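Local atomic coordinates of PrgZ (Enterococcus faecalis, PDB entry 4FAJ), a protein that binds peptide pheromone as a membrane-anchored extracellular receptor of the bacterial solute-binding protein 5 family, and probably serves peptide uptake. Residues Q60-A66 and M269-Q275; A66-Q71 and D80-L86; L87-G93 and T209-P213; K542-V546 and K559-K564. All coordinates share one frame; numbering follows the deposited sequence. Where two conformers were deposited one is given.

Interaction 1 of 4, residues Q60-A66 and M269-Q275; sequences QVATLTA and MDKINFQ
M269 doubles back at its last two torsions (chi3 -70°), which carries CE of M269 across the Q60-A62 backbone to 3.5 Å from C of V61 and leaves it beside CB of A62. L64 turns CG anti to its own carbonyl carbon (chi1 -52°), so CD1 of L64 comes slantwise onto CG2 of I272 at 3.7 Å. CB of L64 meets CE1 of F274 obliquely at 4.2 Å. The parallel pairs A62-I272 and L64-F274 put these four side chains on one buried face, while V61, T63, K271 and N273 line the partly exposed face. Strand 61-66 is an outer strand of a four-stranded mixed sheet. The middle of the pairing is tight: N273 N donates to O of A62 over 2.8 Å, and L64 N to O of N273 over 2.8 Å, both at 174°. Just before the strands begin, D270 N donates to O of Q60 over 2.9 Å, and a water links N of Q60 to OD2 of D270. K271 N is buried without a partner in the model and A62 N reaches O of K271 only weakly, at 3.5 Å, which implies that this end relies more on side-chain contact, CE of M269 included.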
loop_
_atom_site.group_PDB
_atom_site.type_symbol
_atom_site.label_atom_id
_atom_site.label_comp_id
_atom_site.label_asym_id
_atom_site.label_seq_id
_atom_site.Cartn_x
_atom_site.Cartn_y
_atom_site.Cartn_z
ATOM N N GLN A 60 -15.931 -25.540 -6.103
ATOM C CA GLN A 60 -15.543 -24.324 -5.385
ATOM C C GLN A 60 -14.194 -23.841 -5.893
ATOM O O GLN A 60 -13.169 -23.951 -5.207
ATOM C CB GLN A 60 -15.530 -24.554 -3.870
ATOM C CG GLN A 60 -16.886 -24.983 -3.302
ATOM C CD GLN A 60 -17.967 -23.914 -3.453
ATOM O OE1 GLN A 60 -18.954 -24.107 -4.159
ATOM N NE2 GLN A 60 -17.782 -22.788 -2.791
ATOM N N VAL A 61 -14.201 -23.296 -7.107
ATOM C CA VAL A 61 -12.986 -22.801 -7.748
ATOM C C VAL A 61 -13.313 -21.504 -8.479
ATOM O O VAL A 61 -14.438 -21.309 -8.935
ATOM C CB VAL A 61 -12.399 -23.844 -8.735
ATOM C CG1 VAL A 61 -11.288 -23.236 -9.579
ATOM C CG2 VAL A 61 -11.889 -25.064 -7.978
ATOM N N ALA A 62 -12.332 -20.610 -8.568
ATOM C CA ALA A 62 -12.501 -19.347 -9.285
ATOM C C ALA A 62 -11.185 -18.928 -9.889
ATOM O O ALA A 62 -10.116 -19.352 -9.426
ATOM C CB ALA A 62 -13.006 -18.250 -8.349
ATOM N N THR A 63 -11.276 -18.073 -10.903
ATOM C CA THR A 63 -10.118 -17.414 -11.482
ATOM C C THR A 63 -10.353 -15.910 -11.386
ATOM O O THR A 63 -11.304 -15.386 -11.965
ATOM C CB THR A 63 -9.891 -17.850 -12.937
ATOM O OG1 THR A 63 -9.691 -19.267 -12.970
ATOM C CG2 THR A 63 -8.673 -17.159 -13.524
ATOM N N LEU A 64 -9.487 -15.241 -10.633
ATOM C CA LEU A 64 -9.598 -13.811 -10.357
ATOM C C LEU A 64 -8.417 -13.078 -10.986
ATOM O O LEU A 64 -7.570 -13.692 -11.626
ATOM C CB LEU A 64 -9.640 -13.565 -8.843
ATOM C CG LEU A 64 -10.685 -14.364 -8.038
ATOM C CD1 LEU A 64 -10.570 -14.047 -6.546
ATOM C CD2 LEU A 64 -12.105 -14.108 -8.529
ATOM N N THR A 65 -8.360 -11.760 -10.808
ATOM C CA THR A 65 -7.366 -10.960 -11.497
ATOM C C THR A 65 -6.453 -10.214 -10.539
ATOM O O THR A 65 -6.780 -10.006 -9.370
ATOM C CB THR A 65 -8.025 -9.949 -12.465
ATOM O OG1 THR A 65 -8.797 -9.000 -11.727
ATOM C CG2 THR A 65 -8.924 -10.669 -13.453
ATOM N N ALA A 66 -5.316 -9.786 -11.076
ATOM C CA ALA A 66 -4.295 -9.051 -10.329
ATOM C C ALA A 66 -3.718 -8.009 -11.277
ATOM O O ALA A 66 -3.778 -8.188 -12.501
ATOM C CB ALA A 66 -3.193 -10.010 -9.855
ATOM N N MET A 269 -13.482 -22.641 -0.464
ATOM C CA MET A 269 -12.817 -22.735 -1.755
ATOM C C MET A 269 -11.733 -23.811 -1.746
ATOM O O MET A 269 -10.926 -23.879 -0.823
ATOM C CB MET A 269 -12.212 -21.385 -2.161
ATOM C CG MET A 269 -13.241 -20.279 -2.358
ATOM S SD MET A 269 -14.377 -20.565 -3.728
ATOM C CE MET A 269 -13.312 -20.353 -5.153
ATOM N N ASP A 270 -11.730 -24.643 -2.786
ATOM C CA ASP A 270 -10.694 -25.656 -2.988
ATOM C C ASP A 270 -9.441 -25.005 -3.547
ATOM O O ASP A 270 -8.326 -25.309 -3.132
ATOM C CB ASP A 270 -11.165 -26.715 -3.979
ATOM C CG ASP A 270 -12.349 -27.535 -3.463
ATOM O OD1 ASP A 270 -12.576 -27.614 -2.236
ATOM O OD2 ASP A 270 -13.058 -28.111 -4.312
ATOM N N LYS A 271 -9.632 -24.124 -4.519
ATOM C CA LYS A 271 -8.535 -23.320 -5.038
ATOM C C LYS A 271 -9.032 -22.076 -5.743
ATOM O O LYS A 271 -10.176 -22.008 -6.216
ATOM C CB LYS A 271 -7.616 -24.121 -5.966
ATOM C CG LYS A 271 -8.314 -24.886 -7.053
ATOM C CD LYS A 271 -7.314 -25.422 -8.115
ATOM C CE LYS A 271 -7.342 -24.548 -9.375
ATOM N NZ LYS A 271 -6.177 -24.730 -10.310
ATOM N N ILE A 272 -8.145 -21.092 -5.785
ATOM C CA ILE A 272 -8.381 -19.843 -6.466
ATOM C C ILE A 272 -7.171 -19.595 -7.354
ATOM O O ILE A 272 -6.033 -19.658 -6.881
ATOM C CB ILE A 272 -8.562 -18.673 -5.466
ATOM C CG1 ILE A 272 -9.495 -19.068 -4.320
ATOM C CG2 ILE A 272 -9.074 -17.438 -6.190
ATOM C CD1 ILE A 272 -9.642 -18.000 -3.244
ATOM N N ASN A 273 -7.428 -19.359 -8.636
ATOM C CA ASN A 273 -6.399 -19.011 -9.621
ATOM C C ASN A 273 -6.336 -17.502 -9.803
ATOM O O ASN A 273 -7.337 -16.811 -9.626
ATOM C CB ASN A 273 -6.708 -19.686 -10.965
ATOM C CG ASN A 273 -6.884 -21.188 -10.840
ATOM O OD1 ASN A 273 -7.979 -21.728 -11.065
ATOM N ND2 ASN A 273 -5.823 -21.867 -10.452
ATOM N N PHE A 274 -5.156 -16.977 -10.134
ATOM C CA PHE A 274 -5.003 -15.545 -10.394
ATOM C C PHE A 274 -4.331 -15.330 -11.748
ATOM O O PHE A 274 -3.434 -16.089 -12.117
ATOM C CB PHE A 274 -4.200 -14.874 -9.285
ATOM C CG PHE A 274 -4.886 -14.919 -7.947
ATOM C CD1 PHE A 274 -5.675 -13.857 -7.519
ATOM C CD2 PHE A 274 -4.772 -16.039 -7.135
ATOM C CE1 PHE A 274 -6.331 -13.904 -6.296
ATOM C CE2 PHE A 274 -5.422 -16.090 -5.905
ATOM C CZ PHE A 274 -6.214 -15.014 -5.493
ATOM N N GLN A 275 -4.785 -14.303 -12.470
ATOM C CA GLN A 275 -4.244 -13.925 -13.769
ATOM C C GLN A 275 -4.001 -12.421 -13.800
ATOM O O GLN A 275 -4.907 -11.648 -13.508
ATOM C CB GLN A 275 -5.234 -14.306 -14.873
ATOM C CG GLN A 275 -4.939 -13.680 -16.231
ATOM C CD GLN A 275 -3.734 -14.289 -16.895
ATOM O OE1 GLN A 275 -3.723 -15.481 -17.185
ATOM N NE2 GLN A 275 -2.702 -13.476 -17.136
HETATM O O HOH W 1 -15.538 -28.045 -5.002
#

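Interaction 2 of 4, residues A66-Q71 and D80-L86; sequences AGTPVQ and DQTSITL
Q71 crosses D80 at about a right angle, the side-chain amide and carboxylate planes standing 84° apart, and CB of Q71 comes to 3.3 Å from OD1 of D80. Beside them lies the hydroxyl of S83, which accepts from N of Q71 over 2.8 Å and from N of S72, and gives its proton to OD1 of D80 over 2.6 Å, on the syn lone pair. One residue earlier on the helix, T82 slants against T68, their OG1 atoms 3.0 Å apart, while CG2 of T82 packs 3.3 Å from O of T68. T68 OG1 and Q71 NE2 donate to O of P69 from opposite faces, so two donors hold this carbonyl. One water donates to both OG1 of T68 and OD2 of D80; another spans N of G67 and OG1 of T82. Farther along the helix, V70 and L86 cross at about a right angle, with CG2 of V70 3.7 Å from CD2 of L86. With CG between its backbone N and carbonyl carbon (chi1 72°), D80 turns OD2 back to accept from N of S83 over 3.0 Å: the N-cap of helix 81-90, placed beside the bound peptide, whose apolar side chains pack on T68, Q81 and I84.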
loop_
_atom_site.group_PDB
_atom_site.type_symbol
_atom_site.label_atom_id
_atom_site.label_comp_id
_atom_site.label_asym_id
_atom_site.label_seq_id
_atom_site.Cartn_x
_atom_site.Cartn_y
_atom_site.Cartn_z
ATOM N N ALA A 66 -5.316 -9.786 -11.076
ATOM C CA ALA A 66 -4.295 -9.051 -10.329
ATOM C C ALA A 66 -3.718 -8.009 -11.277
ATOM O O ALA A 66 -3.778 -8.188 -12.501
ATOM C CB ALA A 66 -3.193 -10.010 -9.855
ATOM N N GLY A 67 -3.147 -6.942 -10.723
ATOM C CA GLY A 67 -2.611 -5.841 -11.538
ATOM C C GLY A 67 -1.143 -5.983 -11.918
ATOM O O GLY A 67 -0.703 -5.402 -12.912
ATOM N N THR A 68 -0.378 -6.742 -11.123
ATOM C CA THR A 68 1.050 -6.976 -11.386
ATOM C C THR A 68 1.429 -8.387 -10.946
ATOM O O THR A 68 0.660 -9.020 -10.229
ATOM C CB THR A 68 1.968 -6.004 -10.592
ATOM O OG1 THR A 68 2.009 -6.401 -9.211
ATOM C CG2 THR A 68 1.518 -4.528 -10.708
ATOM N N PRO A 69 2.621 -8.874 -11.355
ATOM C CA PRO A 69 3.130 -10.105 -10.749
ATOM C C PRO A 69 3.387 -9.930 -9.260
ATOM O O PRO A 69 3.503 -8.808 -8.772
ATOM C CB PRO A 69 4.446 -10.355 -11.487
ATOM C CG PRO A 69 4.297 -9.563 -12.805
ATOM C CD PRO A 69 3.543 -8.354 -12.381
ATOM N N VAL A 70 3.449 -11.044 -8.544
ATOM C CA VAL A 70 3.835 -11.035 -7.140
ATOM C C VAL A 70 5.272 -10.551 -7.056
ATOM O O VAL A 70 6.094 -10.961 -7.858
ATOM C CB VAL A 70 3.699 -12.441 -6.539
ATOM C CG1 VAL A 70 4.388 -12.526 -5.183
ATOM C CG2 VAL A 70 2.211 -12.819 -6.428
ATOM N N GLN A 71 5.562 -9.661 -6.109
ATOM C CA GLN A 71 6.896 -9.092 -5.946
ATOM C C GLN A 71 7.669 -9.665 -4.741
ATOM O O GLN A 71 8.890 -9.806 -4.809
ATOM C CB GLN A 71 6.804 -7.584 -5.790
ATOM C CG GLN A 71 6.111 -6.884 -6.922
ATOM C CD GLN A 71 6.886 -7.007 -8.213
ATOM O OE1 GLN A 71 8.064 -6.668 -8.262
ATOM N NE2 GLN A 71 6.233 -7.485 -9.258
ATOM N N ASP A 80 3.997 -3.900 -1.768
ATOM C CA ASP A 80 3.069 -3.644 -2.885
ATOM C C ASP A 80 1.750 -4.404 -2.710
ATOM O O ASP A 80 1.722 -5.465 -2.076
ATOM C CB ASP A 80 3.715 -4.068 -4.209
ATOM C CG ASP A 80 3.793 -5.562 -4.341
ATOM O OD1 ASP A 80 4.674 -6.136 -3.659
ATOM O OD2 ASP A 80 2.949 -6.153 -5.069
ATOM N N GLN A 81 0.667 -3.876 -3.299
ATOM C CA GLN A 81 -0.667 -4.441 -3.107
ATOM C C GLN A 81 -0.804 -5.881 -3.551
ATOM O O GLN A 81 -1.437 -6.659 -2.857
ATOM C CB GLN A 81 -1.780 -3.609 -3.779
ATOM C CG GLN A 81 -3.240 -4.163 -3.511
ATOM C CD GLN A 81 -3.662 -4.274 -2.003
ATOM O OE1 GLN A 81 -3.599 -5.363 -1.382
ATOM N NE2 GLN A 81 -4.117 -3.154 -1.427
ATOM N N THR A 82 -0.241 -6.256 -4.698
ATOM C CA THR A 82 -0.400 -7.649 -5.167
ATOM C C THR A 82 0.224 -8.656 -4.200
ATOM O O THR A 82 -0.384 -9.684 -3.882
ATOM C CB THR A 82 0.209 -7.877 -6.553
ATOM O OG1 THR A 82 -0.363 -6.957 -7.501
ATOM C CG2 THR A 82 -0.009 -9.324 -7.026
ATOM N N SER A 83 1.445 -8.382 -3.756
ATOM C CA SER A 83 2.108 -9.269 -2.791
ATOM C C SER A 83 1.352 -9.311 -1.455
ATOM O O SER A 83 1.227 -10.364 -0.829
ATOM C CB SER A 83 3.540 -8.817 -2.550
ATOM O OG SER A 83 4.266 -8.735 -3.759
ATOM N N ILE A 84 0.832 -8.166 -1.031
ATOM C CA ILE A 84 0.167 -8.064 0.266
ATOM C C ILE A 84 -1.186 -8.780 0.283
ATOM O O ILE A 84 -1.487 -9.486 1.244
ATOM C CB ILE A 84 0.081 -6.606 0.726
ATOM C CG1 ILE A 84 1.461 -6.162 1.220
ATOM C CG2 ILE A 84 -0.965 -6.433 1.823
ATOM C CD1 ILE A 84 1.561 -4.670 1.497
ATOM N N THR A 85 -1.990 -8.622 -0.769
ATOM C CA THR A 85 -3.197 -9.440 -0.917
ATOM C C THR A 85 -2.918 -10.960 -0.910
ATOM O O THR A 85 -3.640 -11.732 -0.255
ATOM C CB THR A 85 -3.987 -9.053 -2.190
ATOM O OG1 THR A 85 -4.590 -7.763 -1.992
ATOM C CG2 THR A 85 -5.094 -10.089 -2.490
ATOM N N LEU A 86 -1.872 -11.397 -1.611
ATOM C CA LEU A 86 -1.533 -12.817 -1.588
ATOM C C LEU A 86 -1.171 -13.253 -0.166
ATOM O O LEU A 86 -1.679 -14.258 0.332
ATOM C CB LEU A 86 -0.374 -13.132 -2.517
ATOM C CG LEU A 86 0.146 -14.572 -2.443
ATOM C CD1 LEU A 86 -0.949 -15.571 -2.788
ATOM C CD2 LEU A 86 1.352 -14.705 -3.383
HETATM O O HOH W 2 -3.136 -7.032 -7.843
HETATM O O HOH W 3 1.696 -4.625 -6.815
#

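Interaction 3 of 4, residues L87-G93 and T209-P213; sequences LANVMEG and TAYYP
Y212 overlaps the E92-G93 peptide with one face of its ring: C of E92 lies over the ring centre, and N of G93, nearer the rim, is 3.4 Å from CE1 of Y212. This joins the C-terminal end of helix 81-90 to the 3-10 segment 209-211 in the interior of a solute-binding protein fold. CA of T209 covers the opposite ring face, so the ring is sandwiched between two pieces of backbone. CB of M91 approaches obliquely, 3.5 Å from CD2 of Y212. At the ring edge, in plane, O of L87 stands 3.4 Å from CE2 of Y212; the same oxygen accepts from N of M91. P213 continues the contact, its CD 3.4 Å from O of E92. The carboxylate of E92 is engaged elsewhere, by Y261, W262 and R96. CG of Y212 stands anti to the carbonyl carbon (chi1 -77°), and the ring reaches the helix end, where OH of Y212 hydrogen-bonds a glycerol probably from the crystallisation liquor, and a water 2.9 Å from that OH donates to O of A88 over 2.7 Å.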
loop_
_atom_site.group_PDB
_atom_site.type_symbol
_atom_site.label_atom_id
_atom_site.label_comp_id
_atom_site.label_asym_id
_atom_site.label_seq_id
_atom_site.Cartn_x
_atom_site.Cartn_y
_atom_site.Cartn_z
ATOM N N LEU A 87 -0.302 -12.489 0.482
ATOM C CA LEU A 87 0.136 -12.826 1.845
ATOM C C LEU A 87 -1.029 -12.783 2.843
ATOM O O LEU A 87 -1.085 -13.611 3.762
ATOM C CB LEU A 87 1.305 -11.931 2.306
ATOM C CG LEU A 87 2.689 -12.224 1.725
ATOM C CD1 LEU A 87 3.737 -11.218 2.272
ATOM C CD2 LEU A 87 3.148 -13.643 1.981
ATOM N N ALA A 88 -1.972 -11.855 2.664
ATOM C CA ALA A 88 -3.160 -11.800 3.530
ATOM C C ALA A 88 -4.023 -13.067 3.411
ATOM O O ALA A 88 -4.796 -13.382 4.312
ATOM C CB ALA A 88 -3.991 -10.541 3.241
ATOM N N ASN A 89 -3.840 -13.809 2.321
ATOM C CA ASN A 89 -4.627 -15.015 2.036
ATOM C C ASN A 89 -3.882 -16.362 2.195
ATOM O O ASN A 89 -4.524 -17.388 2.486
ATOM C CB ASN A 89 -5.248 -14.881 0.652
ATOM C CG ASN A 89 -6.384 -13.891 0.634
ATOM O OD1 ASN A 89 -7.489 -14.200 1.079
ATOM N ND2 ASN A 89 -6.130 -12.692 0.116
ATOM N N VAL A 90 -2.555 -16.370 2.032
ATOM C CA VAL A 90 -1.767 -17.571 2.325
ATOM C C VAL A 90 -1.101 -17.534 3.702
ATOM O O VAL A 90 -0.644 -18.565 4.192
ATOM C CB VAL A 90 -0.752 -17.942 1.183
ATOM C CG1 VAL A 90 -1.500 -18.183 -0.135
ATOM C CG2 VAL A 90 0.347 -16.878 1.030
ATOM N N MET A 91 -1.091 -16.365 4.347
ATOM C CA MET A 91 -0.595 -16.225 5.705
ATOM C C MET A 91 -1.662 -15.568 6.593
ATOM O O MET A 91 -2.761 -15.237 6.128
ATOM C CB MET A 91 0.710 -15.414 5.735
ATOM C CG MET A 91 1.863 -16.093 5.031
ATOM S SD MET A 91 3.451 -15.360 5.406
ATOM C CE MET A 91 3.805 -16.024 7.042
ATOM N N GLU A 92 -1.343 -15.430 7.873
ATOM C CA GLU A 92 -2.241 -14.825 8.860
ATOM C C GLU A 92 -1.418 -14.238 9.999
ATOM O O GLU A 92 -0.345 -14.745 10.323
ATOM C CB GLU A 92 -3.201 -15.881 9.414
ATOM C CG GLU A 92 -4.244 -15.324 10.371
ATOM C CD GLU A 92 -5.219 -16.371 10.834
ATOM O OE1 GLU A 92 -4.803 -17.319 11.549
ATOM O OE2 GLU A 92 -6.408 -16.231 10.491
ATOM N N GLY A 93 -1.917 -13.153 10.580
ATOM C CA GLY A 93 -1.273 -12.493 11.708
ATOM C C GLY A 93 -2.103 -12.590 12.978
ATOM O O GLY A 93 -3.070 -13.365 13.061
ATOM N N THR A 209 0.392 -7.239 7.259
ATOM C CA THR A 209 1.270 -8.324 6.811
ATOM C C THR A 209 2.697 -8.155 7.343
ATOM O O THR A 209 3.348 -9.133 7.684
ATOM C CB THR A 209 1.254 -8.490 5.267
ATOM O OG1 THR A 209 1.732 -7.298 4.633
ATOM C CG2 THR A 209 -0.158 -8.820 4.779
ATOM N N ALA A 210 3.173 -6.920 7.457
ATOM C CA ALA A 210 4.513 -6.653 8.022
ATOM C C ALA A 210 4.715 -7.211 9.431
ATOM O O ALA A 210 5.841 -7.545 9.817
ATOM C CB ALA A 210 4.804 -5.149 8.020
ATOM N N TYR A 211 3.625 -7.298 10.201
ATOM C CA TYR A 211 3.643 -7.884 11.546
ATOM C C TYR A 211 3.345 -9.404 11.589
ATOM O O TYR A 211 3.275 -9.994 12.670
ATOM C CB TYR A 211 2.645 -7.124 12.452
ATOM C CG TYR A 211 3.170 -5.831 13.037
ATOM C CD1 TYR A 211 3.157 -4.646 12.307
ATOM C CD2 TYR A 211 3.665 -5.792 14.337
ATOM C CE1 TYR A 211 3.623 -3.461 12.863
ATOM C CE2 TYR A 211 4.127 -4.623 14.893
ATOM C CZ TYR A 211 4.098 -3.460 14.159
ATOM O OH TYR A 211 4.559 -2.321 14.747
ATOM N N TYR A 212 3.195 -10.044 10.432
ATOM C CA TYR A 212 2.968 -11.499 10.400
ATOM C C TYR A 212 4.177 -12.236 10.986
ATOM O O TYR A 212 5.322 -11.728 10.951
ATOM C CB TYR A 212 2.671 -11.997 8.967
ATOM C CG TYR A 212 1.264 -11.714 8.438
ATOM C CD1 TYR A 212 0.391 -10.834 9.090
ATOM C CD2 TYR A 212 0.821 -12.302 7.254
ATOM C CE1 TYR A 212 -0.892 -10.568 8.576
ATOM C CE2 TYR A 212 -0.468 -12.032 6.732
ATOM C CZ TYR A 212 -1.313 -11.169 7.398
ATOM O OH TYR A 212 -2.581 -10.913 6.881
ATOM N N PRO A 213 3.934 -13.418 11.578
ATOM C CA PRO A 213 5.073 -14.219 11.998
ATOM C C PRO A 213 5.738 -14.882 10.792
ATOM O O PRO A 213 5.128 -14.997 9.728
ATOM C CB PRO A 213 4.439 -15.285 12.890
ATOM C CG PRO A 213 3.051 -15.481 12.310
ATOM C CD PRO A 213 2.658 -14.145 11.711
HETATM O O HOH W 4 -5.163 -12.250 6.774
#

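Interaction 4 of 4, residues K542-V546 and K559-K564; sequences KIKNV and KMRIEK
E563 OE2 is gripped side-on in a salt bridge by two nitrogens of R561, NE of R561 at 2.9 Å and NH2 of R561 at 2.6 Å, and K544 of the partner strand lies against both residues. The setting is a small two-stranded antiparallel sheet at the C terminus, strands 543-544 and 561-562. R561 places CG between its backbone N and carbonyl carbon (chi1 71°) and then runs extended to NE, so the guanidinium settles with one face over CB of K544; both bonds lie in the guanidinium plane, fixing the rotation of the group, and reach OE2 of E563 from the same face of the carboxylate. K544 and R561 form the hydrogen-bonded pair, K544 N donating to O of R561 over 2.9 Å and R561 N returning a bond to O of K544 over 3.1 Å. Beyond it, E563 N meets O of K542 nearly straight (171°). The other face carries I543, I562 and M560, with CG of M560 lying alongside V546, 3.7 Å from CG2 of V546. CG of K542 packs 3.7 Å from CG2 of I562, and its NZ continues to a salt bridge with D293. NZ of K559 hydrogen-bonds to D266, a zinc ligand. Just past strand 543-544, N545 has a positive phi of 63°, and a water there donates to O of N545 over 2.8 Å while accepting from N of K559 over 3.0 Å.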
loop_
_atom_site.group_PDB
_atom_site.type_symbol
_atom_site.label_atom_id
_atom_site.label_comp_id
_atom_site.label_asym_id
_atom_site.label_seq_id
_atom_site.Cartn_x
_atom_site.Cartn_y
_atom_site.Cartn_z
ATOM N N LYS A 542 -22.167 -15.500 -9.070
ATOM C CA LYS A 542 -21.969 -16.734 -8.291
ATOM C C LYS A 542 -20.946 -16.574 -7.149
ATOM O O LYS A 542 -20.951 -17.363 -6.200
ATOM C CB LYS A 542 -21.536 -17.881 -9.219
ATOM C CG LYS A 542 -20.079 -17.756 -9.681
ATOM C CD LYS A 542 -19.709 -18.683 -10.847
ATOM C CE LYS A 542 -18.235 -18.479 -11.205
ATOM N NZ LYS A 542 -17.773 -19.137 -12.458
ATOM N N ILE A 543 -20.063 -15.575 -7.251
ATOM C CA ILE A 543 -19.056 -15.321 -6.220
ATOM C C ILE A 543 -19.697 -14.691 -4.993
ATOM O O ILE A 543 -20.254 -13.598 -5.083
ATOM C CB ILE A 543 -17.943 -14.347 -6.709
ATOM C CG1 ILE A 543 -17.263 -14.867 -7.983
ATOM C CG2 ILE A 543 -16.913 -14.083 -5.597
ATOM C CD1 ILE A 543 -16.881 -16.298 -7.948
ATOM N N LYS A 544 -19.588 -15.366 -3.850
ATOM C CA LYS A 544 -20.150 -14.863 -2.601
ATOM C C LYS A 544 -19.107 -14.688 -1.504
ATOM O O LYS A 544 -18.091 -15.394 -1.468
ATOM C CB LYS A 544 -21.221 -15.814 -2.053
ATOM C CG LYS A 544 -22.273 -16.266 -3.042
ATOM C CD LYS A 544 -23.139 -15.144 -3.539
ATOM C CE LYS A 544 -24.126 -15.680 -4.575
ATOM N NZ LYS A 544 -24.957 -14.600 -5.144
ATOM N N ASN A 545 -19.379 -13.725 -0.626
ATOM C CA ASN A 545 -18.687 -13.563 0.648
ATOM C C ASN A 545 -17.199 -13.261 0.569
ATOM O O ASN A 545 -16.436 -13.715 1.408
ATOM C CB ASN A 545 -18.896 -14.793 1.529
ATOM C CG ASN A 545 -19.008 -14.434 2.991
ATOM O OD1 ASN A 545 -19.250 -13.279 3.328
ATOM N ND2 ASN A 545 -18.849 -15.418 3.866
ATOM N N VAL A 546 -16.798 -12.484 -0.426
ATOM C CA VAL A 546 -15.434 -11.983 -0.503
ATOM C C VAL A 546 -15.418 -10.670 0.269
ATOM O O VAL A 546 -16.267 -9.819 0.035
ATOM C CB VAL A 546 -15.019 -11.734 -1.940
ATOM C CG1 VAL A 546 -13.690 -11.033 -1.980
ATOM C CG2 VAL A 546 -14.979 -13.076 -2.704
ATOM N N LYS A 559 -13.568 -16.732 3.417
ATOM C CA LYS A 559 -14.918 -17.282 3.502
ATOM C C LYS A 559 -15.630 -17.268 2.144
ATOM O O LYS A 559 -16.838 -17.507 2.064
ATOM C CB LYS A 559 -15.732 -16.528 4.558
ATOM C CG LYS A 559 -15.246 -16.742 5.988
ATOM C CD LYS A 559 -16.203 -16.084 6.997
ATOM C CE LYS A 559 -15.572 -15.893 8.387
ATOM N NZ LYS A 559 -16.008 -16.921 9.382
ATOM N N MET A 560 -14.870 -17.027 1.076
ATOM C CA MET A 560 -15.395 -17.033 -0.290
ATOM C C MET A 560 -16.073 -18.364 -0.612
ATOM O O MET A 560 -15.600 -19.416 -0.183
ATOM C CB MET A 560 -14.250 -16.790 -1.280
ATOM C CG MET A 560 -14.614 -16.805 -2.756
ATOM S SD MET A 560 -13.154 -16.449 -3.766
ATOM C CE MET A 560 -13.873 -16.511 -5.402
ATOM N N ARG A 561 -17.170 -18.312 -1.364
ATOM C CA ARG A 561 -17.811 -19.525 -1.890
ATOM C C ARG A 561 -18.507 -19.268 -3.230
ATOM O O ARG A 561 -18.795 -18.125 -3.576
ATOM C CB ARG A 561 -18.806 -20.100 -0.880
ATOM C CG ARG A 561 -20.061 -19.273 -0.691
ATOM C CD ARG A 561 -20.972 -19.883 0.366
ATOM N NE ARG A 561 -22.323 -19.327 0.274
ATOM C CZ ARG A 561 -22.739 -18.213 0.876
ATOM N NH1 ARG A 561 -21.930 -17.510 1.648
ATOM N NH2 ARG A 561 -23.993 -17.801 0.713
ATOM N N ILE A 562 -18.763 -20.341 -3.977
ATOM C CA ILE A 562 -19.421 -20.263 -5.273
ATOM C C ILE A 562 -20.823 -20.841 -5.118
ATOM O O ILE A 562 -20.974 -21.991 -4.712
ATOM C CB ILE A 562 -18.658 -21.052 -6.370
ATOM C CG1 ILE A 562 -17.182 -20.649 -6.428
ATOM C CG2 ILE A 562 -19.305 -20.844 -7.736
ATOM C CD1 ILE A 562 -16.951 -19.155 -6.654
ATOM N N GLU A 563 -21.837 -20.034 -5.428
ATOM C CA GLU A 563 -23.235 -20.473 -5.420
ATOM C C GLU A 563 -23.831 -20.342 -6.819
ATOM O O GLU A 563 -23.910 -19.230 -7.343
ATOM C CB GLU A 563 -24.061 -19.601 -4.477
ATOM C CG GLU A 563 -23.882 -19.877 -2.998
ATOM C CD GLU A 563 -25.026 -19.293 -2.155
ATOM O OE1 GLU A 563 -25.943 -18.643 -2.722
ATOM O OE2 GLU A 563 -25.006 -19.485 -0.921
ATOM N N LYS A 564 -24.270 -21.457 -7.402
ATOM C CA LYS A 564 -24.940 -21.475 -8.722
ATOM C C LYS A 564 -24.127 -20.825 -9.849
ATOM O O LYS A 564 -23.475 -21.512 -10.641
ATOM C CB LYS A 564 -26.320 -20.812 -8.637
ATOM C CG LYS A 564 -27.305 -21.564 -7.757
ATOM C CD LYS A 564 -28.694 -20.931 -7.806
ATOM C CE LYS A 564 -29.726 -21.779 -7.065
ATOM N NZ LYS A 564 -30.035 -23.046 -7.791
HETATM O O HOH W 5 -13.912 -13.792 2.726
#

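How the interactions relate
From the N terminus, strand 61-66 pairs with 271-276 in interaction 1, closing a loop of about two hundred residues. Two smaller closures nest inside it: interaction 2, where the chain leaving that strand returns on the start of helix 81-90, and interaction 3, where the end of this helix meets 209-213. These two follow in series, share the helix and touch where CG1 of I84 packs on OG1 of T209. Interaction 1 hands A66 directly to interaction 2. Interaction 4 comes later in sequence, tying the C-terminal residues to 542-546, yet it packs against interaction 1 through M560, which meets A62 and M269. No closures cross, and both ends of the modelled chain lie near the sheet of interaction 1.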